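Local coordinates for protein tRNA modification GTPase MnmE (Chlorobium tepidum, PDB 3GEE) that hydrolyses GTP and probably takes part in adding a carboxymethylaminomethyl group to the wobble uridine of certain tRNAs, at residues 219-231 / 399-412. Numbering follows the deposited sequence.
Sequences RLIDSYQHGRIVS and LDKLHEASVLVTSL
Ser223 and Val409 make the central link between helix 203-232 and the irregular chain that wraps across it, a worked example of a serine joining a helix to a non-helical segment. The backbone N of Val409 donates to Ser223 OG at 3.0 Å, and the N-H points almost straight at the oxygen (171°). That hydroxyl lies between the backbone N and the carbonyl carbon of its own residue (chi1 65°), a setting from which it can give its own proton to the carbonyl O of Leu220, on a lone pair in the carbonyl plane. With one bond received and one given, the hydroxyl is fixed in rotation; an alanine here would probably leave the amide of Val409 without its acceptor and weaken the hold on the loop. The carbonyl O of the same Val409 lies at the edge of the Tyr224 ring, in its plane, and receives CA-H...O contacts from Tyr224 and, one turn beyond Ser223, from Gly227, the latter at 3.6 Å from Gly227 CA. Glycine suits this spot, since a CB would run into that carbonyl.

Toward the other end of the loop, His226 meets Leu399 and Asp400. The Asp400 backbone N approaches NE2 near the ring plane in a weak hydrogen bond of 3.3 Å, while Ile229 CD1 and Leu399 CD1 touch tip to tip. Arg219 runs out past Leu402, whose CD2 lies 3.9 Å above one face of the guanidinium.

Second-shell neighbours complete the setting: Tyr415 stacks on the Tyr224 ring, and Asp314 and Glu312 form salt bridges with Arg228. Helix 412-432 packs on Leu220 and Val409, helix 168-177 on Leu220 and Val407, and helix 155-166 on Val230 and Thr410, while Ile229 reaches strand 234-239, placing the contact where the helical domain adjoins the G domain.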
ATOM      1  N   ARG A 219       3.359  -6.297 -40.409  1.00112.23           N
ATOM      2  CA  ARG A 219       2.077  -6.066 -39.742  1.00111.99           C
ATOM      3  C   ARG A 219       2.314  -5.631 -38.293  1.00111.64           C
ATOM      4  O   ARG A 219       1.617  -4.754 -37.776  1.00111.60           O
ATOM      5  CB  ARG A 219       1.187  -7.315 -39.798  1.00111.98           C
ATOM      6  CG  ARG A 219      -0.153  -7.154 -39.078  1.00112.24           C
ATOM      7  CD  ARG A 219      -0.976  -8.439 -39.045  1.00112.34           C
ATOM      8  NE  ARG A 219      -1.925  -8.524 -40.157  1.00113.06           N
ATOM      9  CZ  ARG A 219      -3.053  -9.235 -40.138  1.00113.18           C
ATOM     10  NH1 ARG A 219      -3.394  -9.926 -39.056  1.00113.15           N
ATOM     11  NH2 ARG A 219      -3.848  -9.246 -41.202  1.00113.24           N
ATOM     12  N   LEU A 220       3.319  -6.237 -37.661  1.00111.25           N
ATOM     13  CA  LEU A 220       3.671  -5.939 -36.276  1.00110.84           C
ATOM     14  C   LEU A 220       4.368  -4.587 -36.123  1.00110.64           C
ATOM     15  O   LEU A 220       3.907  -3.749 -35.348  1.00110.59           O
ATOM     16  CB  LEU A 220       4.517  -7.063 -35.666  1.00110.81           C
ATOM     17  CG  LEU A 220       3.906  -8.468 -35.584  1.00110.59           C
ATOM     18  CD1 LEU A 220       4.952  -9.463 -35.117  1.00110.57           C
ATOM     19  CD2 LEU A 220       2.683  -8.517 -34.674  1.00110.37           C
ATOM     20  N   ILE A 221       5.456  -4.367 -36.866  1.00110.37           N
ATOM     21  CA  ILE A 221       6.197  -3.094 -36.793  1.00110.15           C
ATOM     22  C   ILE A 221       5.269  -1.889 -36.962  1.00109.94           C
ATOM     23  O   ILE A 221       5.575  -0.790 -36.494  1.00109.88           O
ATOM     24  CB  ILE A 221       7.386  -2.997 -37.809  1.00110.07           C
ATOM     25  CG1 ILE A 221       6.884  -2.901 -39.253  1.00110.26           C
ATOM     26  CG2 ILE A 221       8.351  -4.162 -37.639  1.00110.06           C
ATOM     27  CD1 ILE A 221       7.856  -2.230 -40.227  1.00110.39           C
ATOM     28  N   ASP A 222       4.135  -2.115 -37.623  1.00109.75           N
ATOM     29  CA  ASP A 222       3.139  -1.077 -37.861  1.00109.62           C
ATOM     30  C   ASP A 222       2.351  -0.718 -36.602  1.00109.47           C
ATOM     31  O   ASP A 222       2.060   0.456 -36.368  1.00109.62           O
ATOM     32  CB  ASP A 222       2.177  -1.493 -38.983  1.00109.63           C
ATOM     33  CG  ASP A 222       2.801  -1.383 -40.371  1.00109.69           C
ATOM     34  OD1 ASP A 222       2.329  -2.093 -41.284  1.00109.78           O
ATOM     35  OD2 ASP A 222       3.757  -0.594 -40.557  1.00109.61           O
ATOM     36  N   SER A 223       2.018  -1.723 -35.793  1.00109.16           N
ATOM     37  CA  SER A 223       1.178  -1.516 -34.610  1.00108.91           C
ATOM     38  C   SER A 223       1.836  -0.669 -33.516  1.00108.70           C
ATOM     39  O   SER A 223       1.144  -0.119 -32.656  1.00108.69           O
ATOM     40  CB  SER A 223       0.700  -2.857 -34.034  1.00108.99           C
ATOM     41  OG  SER A 223       1.777  -3.631 -33.538  1.00108.84           O
ATOM     42  N   TYR A 224       3.163  -0.559 -33.562  1.00108.40           N
ATOM     43  CA  TYR A 224       3.921   0.200 -32.565  1.00108.14           C
ATOM     44  C   TYR A 224       3.510   1.672 -32.492  1.00108.01           C
ATOM     45  O   TYR A 224       3.655   2.309 -31.446  1.00108.02           O
ATOM     46  CB  TYR A 224       5.426   0.072 -32.819  1.00108.18           C
ATOM     47  CG  TYR A 224       6.286   0.835 -31.835  1.00108.13           C
ATOM     48  CD1 TYR A 224       7.091   1.890 -32.260  1.00107.95           C
ATOM     49  CD2 TYR A 224       6.283   0.513 -30.476  1.00108.11           C
ATOM     50  CE1 TYR A 224       7.884   2.596 -31.361  1.00108.15           C
ATOM     51  CE2 TYR A 224       7.068   1.215 -29.566  1.00108.22           C
ATOM     52  CZ  TYR A 224       7.866   2.254 -30.017  1.00108.49           C
ATOM     53  OH  TYR A 224       8.645   2.953 -29.125  1.00108.83           O
ATOM     54  N   GLN A 225       2.995   2.199 -33.604  1.00107.79           N
ATOM     55  CA  GLN A 225       2.496   3.571 -33.664  1.00107.57           C
ATOM     56  C   GLN A 225       1.329   3.761 -32.691  1.00107.39           C
ATOM     57  O   GLN A 225       1.312   4.724 -31.921  1.00107.39           O
ATOM     58  CB  GLN A 225       2.079   3.927 -35.095  1.00107.61           C
ATOM     59  CG  GLN A 225       2.348   5.381 -35.495  1.00107.79           C
ATOM     60  CD  GLN A 225       3.782   5.625 -35.967  1.00107.94           C
ATOM     61  OE1 GLN A 225       4.744   5.085 -35.410  1.00107.78           O
ATOM     62  NE2 GLN A 225       3.925   6.450 -37.000  1.00107.76           N
ATOM     63  N   HIS A 226       0.373   2.833 -32.721  1.00107.14           N
ATOM     64  CA  HIS A 226      -0.738   2.814 -31.764  1.00106.93           C
ATOM     65  C   HIS A 226      -0.275   2.338 -30.396  1.00106.53           C
ATOM     66  O   HIS A 226      -0.677   2.892 -29.371  1.00106.47           O
ATOM     67  CB  HIS A 226      -1.873   1.907 -32.252  1.00107.06           C
ATOM     68  CG  HIS A 226      -2.838   2.583 -33.175  1.00107.79           C
ATOM     69  ND1 HIS A 226      -3.717   3.557 -32.748  1.00108.44           N
ATOM     70  CD2 HIS A 226      -3.074   2.418 -34.499  1.00108.37           C
ATOM     71  CE1 HIS A 226      -4.448   3.966 -33.770  1.00108.63           C
ATOM     72  NE2 HIS A 226      -4.076   3.293 -34.845  1.00108.52           N
ATOM     73  N   GLY A 227       0.569   1.307 -30.400  1.00106.15           N
ATOM     74  CA  GLY A 227       1.047   0.646 -29.189  1.00105.63           C
ATOM     75  C   GLY A 227       1.751   1.549 -28.200  1.00105.36           C
ATOM     76  O   GLY A 227       1.439   1.523 -27.013  1.00105.28           O
ATOM     77  N   ARG A 228       2.696   2.353 -28.690  1.00105.22           N
ATOM     78  CA  ARG A 228       3.439   3.297 -27.847  1.00105.07           C
ATOM     79  C   ARG A 228       2.499   4.280 -27.144  1.00104.83           C
ATOM     80  O   ARG A 228       2.705   4.626 -25.977  1.00104.69           O
ATOM     81  CB  ARG A 228       4.483   4.058 -28.672  1.00105.00           C
ATOM     82  CG  ARG A 228       5.680   4.543 -27.859  1.00105.15           C
ATOM     83  CD  ARG A 228       6.501   5.591 -28.605  1.00105.39           C
ATOM     84  NE  ARG A 228       5.861   6.906 -28.579  1.00106.40           N
ATOM     85  CZ  ARG A 228       6.342   8.000 -29.165  1.00106.84           C
ATOM     86  NH1 ARG A 228       7.485   7.967 -29.843  1.00107.04           N
ATOM     87  NH2 ARG A 228       5.674   9.138 -29.074  1.00107.14           N
ATOM     88  N   ILE A 229       1.467   4.710 -27.867  1.00104.65           N
ATOM     89  CA  ILE A 229       0.435   5.587 -27.327  1.00104.47           C
ATOM     90  C   ILE A 229      -0.314   4.913 -26.180  1.00104.45           C
ATOM     91  O   ILE A 229      -0.496   5.507 -25.121  1.00104.40           O
ATOM     92  CB  ILE A 229      -0.544   6.044 -28.434  1.00104.40           C
ATOM     93  CG1 ILE A 229       0.107   7.132 -29.291  1.00104.19           C
ATOM     94  CG2 ILE A 229      -1.857   6.539 -27.836  1.00104.28           C
ATOM     95  CD1 ILE A 229      -0.531   7.316 -30.651  1.00104.12           C
ATOM     96  N   VAL A 230      -0.732   3.668 -26.394  1.00104.49           N
ATOM     97  CA  VAL A 230      -1.464   2.912 -25.376  1.00104.60           C
ATOM     98  C   VAL A 230      -0.591   2.648 -24.144  1.00104.63           C
ATOM     99  O   VAL A 230      -1.040   2.814 -23.009  1.00104.57           O
ATOM    100  CB  VAL A 230      -2.020   1.584 -25.940  1.00104.52           C
ATOM    101  CG1 VAL A 230      -2.796   0.848 -24.880  1.00104.70           C
ATOM    102  CG2 VAL A 230      -2.920   1.846 -27.132  1.00104.69           C
ATOM    103  N   SER A 231       0.660   2.260 -24.386  1.00104.73           N
ATOM    104  CA  SER A 231       1.622   1.965 -23.329  1.00104.83           C
ATOM    105  C   SER A 231       2.087   3.183 -22.545  1.00104.82           C
ATOM    106  O   SER A 231       1.854   3.266 -21.337  1.00104.77           O
ATOM    107  CB  SER A 231       2.843   1.267 -23.914  1.00104.93           C
ATOM    108  OG  SER A 231       4.023   1.604 -23.201  1.00105.44           O
ATOM    109  N   LEU A 399      -5.526   7.586 -37.162  1.00115.09           N
ATOM    110  CA  LEU A 399      -4.280   6.833 -37.337  1.00114.85           C
ATOM    111  C   LEU A 399      -4.420   5.667 -38.324  1.00114.64           C
ATOM    112  O   LEU A 399      -4.140   5.831 -39.513  1.00114.60           O
ATOM    113  CB  LEU A 399      -3.712   6.366 -35.985  1.00114.91           C
ATOM    114  CG  LEU A 399      -2.897   7.351 -35.135  1.00114.94           C
ATOM    115  CD1 LEU A 399      -2.834   6.912 -33.679  1.00114.89           C
ATOM    116  CD2 LEU A 399      -1.491   7.555 -35.697  1.00114.98           C
ATOM    117  N   ASP A 400      -4.857   4.505 -37.835  1.00114.41           N
ATOM    118  CA  ASP A 400      -4.967   3.296 -38.659  1.00114.15           C
ATOM    119  C   ASP A 400      -5.785   2.201 -37.965  1.00113.97           C
ATOM    120  O   ASP A 400      -6.991   2.083 -38.194  1.00113.88           O
ATOM    121  CB  ASP A 400      -3.571   2.770 -39.028  1.00114.16           C
ATOM    122  CG  ASP A 400      -3.613   1.697 -40.097  1.00114.10           C
ATOM    123  OD1 ASP A 400      -4.064   1.990 -41.225  1.00114.20           O
ATOM    124  OD2 ASP A 400      -3.179   0.562 -39.809  1.00113.88           O
ATOM    125  N   LYS A 401      -5.105   1.412 -37.126  1.00113.77           N
ATOM    126  CA  LYS A 401      -5.690   0.303 -36.341  1.00113.55           C
ATOM    127  C   LYS A 401      -6.326  -0.844 -37.162  1.00113.38           C
ATOM    128  O   LYS A 401      -7.436  -0.717 -37.693  1.00113.40           O
ATOM    129  CB  LYS A 401      -6.558   0.834 -35.165  1.00113.54           C
ATOM    130  CG  LYS A 401      -8.021   0.395 -35.082  1.00113.39           C
ATOM    131  CD  LYS A 401      -8.939   1.477 -35.642  1.00113.21           C
ATOM    132  CE  LYS A 401     -10.406   1.137 -35.451  1.00113.04           C
ATOM    133  NZ  LYS A 401     -11.285   2.197 -36.019  1.00112.96           N
ATOM    134  N   LEU A 402      -5.584  -1.951 -37.273  1.00113.06           N
ATOM    135  CA  LEU A 402      -6.062  -3.176 -37.934  1.00112.72           C
ATOM    136  C   LEU A 402      -7.221  -3.818 -37.168  1.00112.38           C
ATOM    137  O   LEU A 402      -7.592  -3.346 -36.089  1.00112.40           O
ATOM    138  CB  LEU A 402      -4.916  -4.188 -38.112  1.00112.76           C
ATOM    139  CG  LEU A 402      -4.510  -4.578 -39.541  1.00112.85           C
ATOM    140  CD1 LEU A 402      -3.017  -4.860 -39.624  1.00112.78           C
ATOM    141  CD2 LEU A 402      -5.324  -5.774 -40.052  1.00112.83           C
ATOM    142  N   HIS A 403      -7.798  -4.881 -37.737  1.00111.89           N
ATOM    143  CA  HIS A 403      -8.834  -5.666 -37.057  1.00111.38           C
ATOM    144  C   HIS A 403      -8.321  -6.103 -35.684  1.00110.97           C
ATOM    145  O   HIS A 403      -7.199  -6.605 -35.567  1.00110.95           O
ATOM    146  CB  HIS A 403      -9.235  -6.871 -37.899  1.00111.41           C
ATOM    147  N   GLU A 404      -9.149  -5.908 -34.656  1.00110.36           N
ATOM    148  CA  GLU A 404      -8.709  -5.972 -33.251  1.00109.77           C
ATOM    149  C   GLU A 404      -8.008  -7.277 -32.823  1.00109.23           C
ATOM    150  O   GLU A 404      -7.401  -7.339 -31.746  1.00109.20           O
ATOM    151  CB  GLU A 404      -9.864  -5.599 -32.300  1.00109.84           C
ATOM    152  CG  GLU A 404     -10.756  -6.752 -31.846  1.00110.04           C
ATOM    153  CD  GLU A 404     -10.271  -7.389 -30.553  1.00110.43           C
ATOM    154  OE1 GLU A 404     -10.067  -8.622 -30.538  1.00110.49           O
ATOM    155  OE2 GLU A 404     -10.081  -6.657 -29.558  1.00110.76           O
ATOM    156  N   ALA A 405      -8.093  -8.304 -33.671  1.00108.45           N
ATOM    157  CA  ALA A 405      -7.376  -9.566 -33.466  1.00107.58           C
ATOM    158  C   ALA A 405      -5.859  -9.361 -33.425  1.00106.89           C
ATOM    159  O   ALA A 405      -5.171  -9.965 -32.597  1.00106.88           O
ATOM    160  CB  ALA A 405      -7.755 -10.578 -34.547  1.00107.64           C
ATOM    161  N   SER A 406      -5.352  -8.503 -34.313  1.00105.88           N
ATOM    162  CA  SER A 406      -3.934  -8.149 -34.343  1.00104.86           C
ATOM    163  C   SER A 406      -3.521  -7.448 -33.051  1.00104.07           C
ATOM    164  O   SER A 406      -4.010  -6.359 -32.740  1.00104.03           O
ATOM    165  CB  SER A 406      -3.615  -7.269 -35.556  1.00104.95           C
ATOM    166  OG  SER A 406      -3.703  -8.008 -36.761  1.00104.97           O
ATOM    167  N   VAL A 407      -2.631  -8.096 -32.304  1.00103.00           N
ATOM    168  CA  VAL A 407      -2.139  -7.577 -31.027  1.00101.89           C
ATOM    169  C   VAL A 407      -1.145  -6.437 -31.219  1.00101.11           C
ATOM    170  O   VAL A 407      -0.332  -6.459 -32.144  1.00101.14           O
ATOM    171  CB  VAL A 407      -1.509  -8.690 -30.156  1.00101.96           C
ATOM    172  CG1 VAL A 407      -2.598  -9.584 -29.575  1.00102.05           C
ATOM    173  CG2 VAL A 407      -0.485  -9.512 -30.950  1.00101.69           C
ATOM    174  N   LEU A 408      -1.219  -5.443 -30.339  1.00100.01           N
ATOM    175  CA  LEU A 408      -0.369  -4.260 -30.440  1.00 98.94           C
ATOM    176  C   LEU A 408       1.013  -4.533 -29.870  1.00 98.10           C
ATOM    177  O   LEU A 408       1.144  -4.924 -28.716  1.00 98.10           O
ATOM    178  CB  LEU A 408      -0.996  -3.071 -29.697  1.00 98.97           C
ATOM    179  CG  LEU A 408      -2.480  -2.724 -29.874  1.00 98.95           C
ATOM    180  CD1 LEU A 408      -2.866  -1.578 -28.948  1.00 98.71           C
ATOM    181  CD2 LEU A 408      -2.827  -2.387 -31.322  1.00 99.05           C
ATOM    182  N   VAL A 409       2.046  -4.337 -30.680  1.00 97.06           N
ATOM    183  CA  VAL A 409       3.402  -4.355 -30.149  1.00 96.02           C
ATOM    184  C   VAL A 409       3.683  -3.006 -29.487  1.00 95.20           C
ATOM    185  O   VAL A 409       3.359  -1.952 -30.035  1.00 95.15           O
ATOM    186  CB  VAL A 409       4.476  -4.722 -31.220  1.00 96.03           C
ATOM    187  CG1 VAL A 409       4.614  -3.641 -32.265  1.00 96.03           C
ATOM    188  CG2 VAL A 409       5.822  -4.983 -30.564  1.00 96.13           C
ATOM    189  N   THR A 410       4.245  -3.054 -28.286  1.00 94.18           N
ATOM    190  CA  THR A 410       4.695  -1.858 -27.595  1.00 93.02           C
ATOM    191  C   THR A 410       6.199  -1.960 -27.368  1.00 92.25           C
ATOM    192  O   THR A 410       6.824  -2.939 -27.784  1.00 92.61           O
ATOM    193  CB  THR A 410       4.008  -1.700 -26.239  1.00 93.07           C
ATOM    194  OG1 THR A 410       2.687  -2.255 -26.288  1.00 92.83           O
ATOM    195  CG2 THR A 410       3.929  -0.239 -25.894  1.00 93.16           C
ATOM    196  N   SER A 411       6.773  -0.953 -26.709  1.00 90.84           N
ATOM    197  CA  SER A 411       8.182  -0.974 -26.307  1.00 89.59           C
ATOM    198  C   SER A 411       9.166  -0.888 -27.480  1.00 88.59           C
ATOM    199  O   SER A 411       9.270  -1.795 -28.315  1.00 88.40           O
ATOM    200  CB  SER A 411       8.482  -2.177 -25.396  1.00 89.60           C
ATOM    201  OG  SER A 411       9.835  -2.584 -25.491  1.00 89.94           O
ATOM    202  N   LEU A 412       9.886   0.228 -27.511  1.00 87.31           N
ATOM    203  CA  LEU A 412      10.945   0.475 -28.478  1.00 86.13           C
ATOM    204  C   LEU A 412      11.806  -0.770 -28.744  1.00 85.32           C
ATOM    205  O   LEU A 412      12.065  -1.117 -29.906  1.00 85.32           O
ATOM    206  CB  LEU A 412      11.805   1.639 -27.976  1.00 86.10           C
ATOM    207  CG  LEU A 412      12.947   2.205 -28.815  1.00 86.21           C
ATOM    208  CD1 LEU A 412      12.421   2.973 -30.022  1.00 86.66           C
ATOM    209  CD2 LEU A 412      13.795   3.103 -27.934  1.00 86.21           C
TER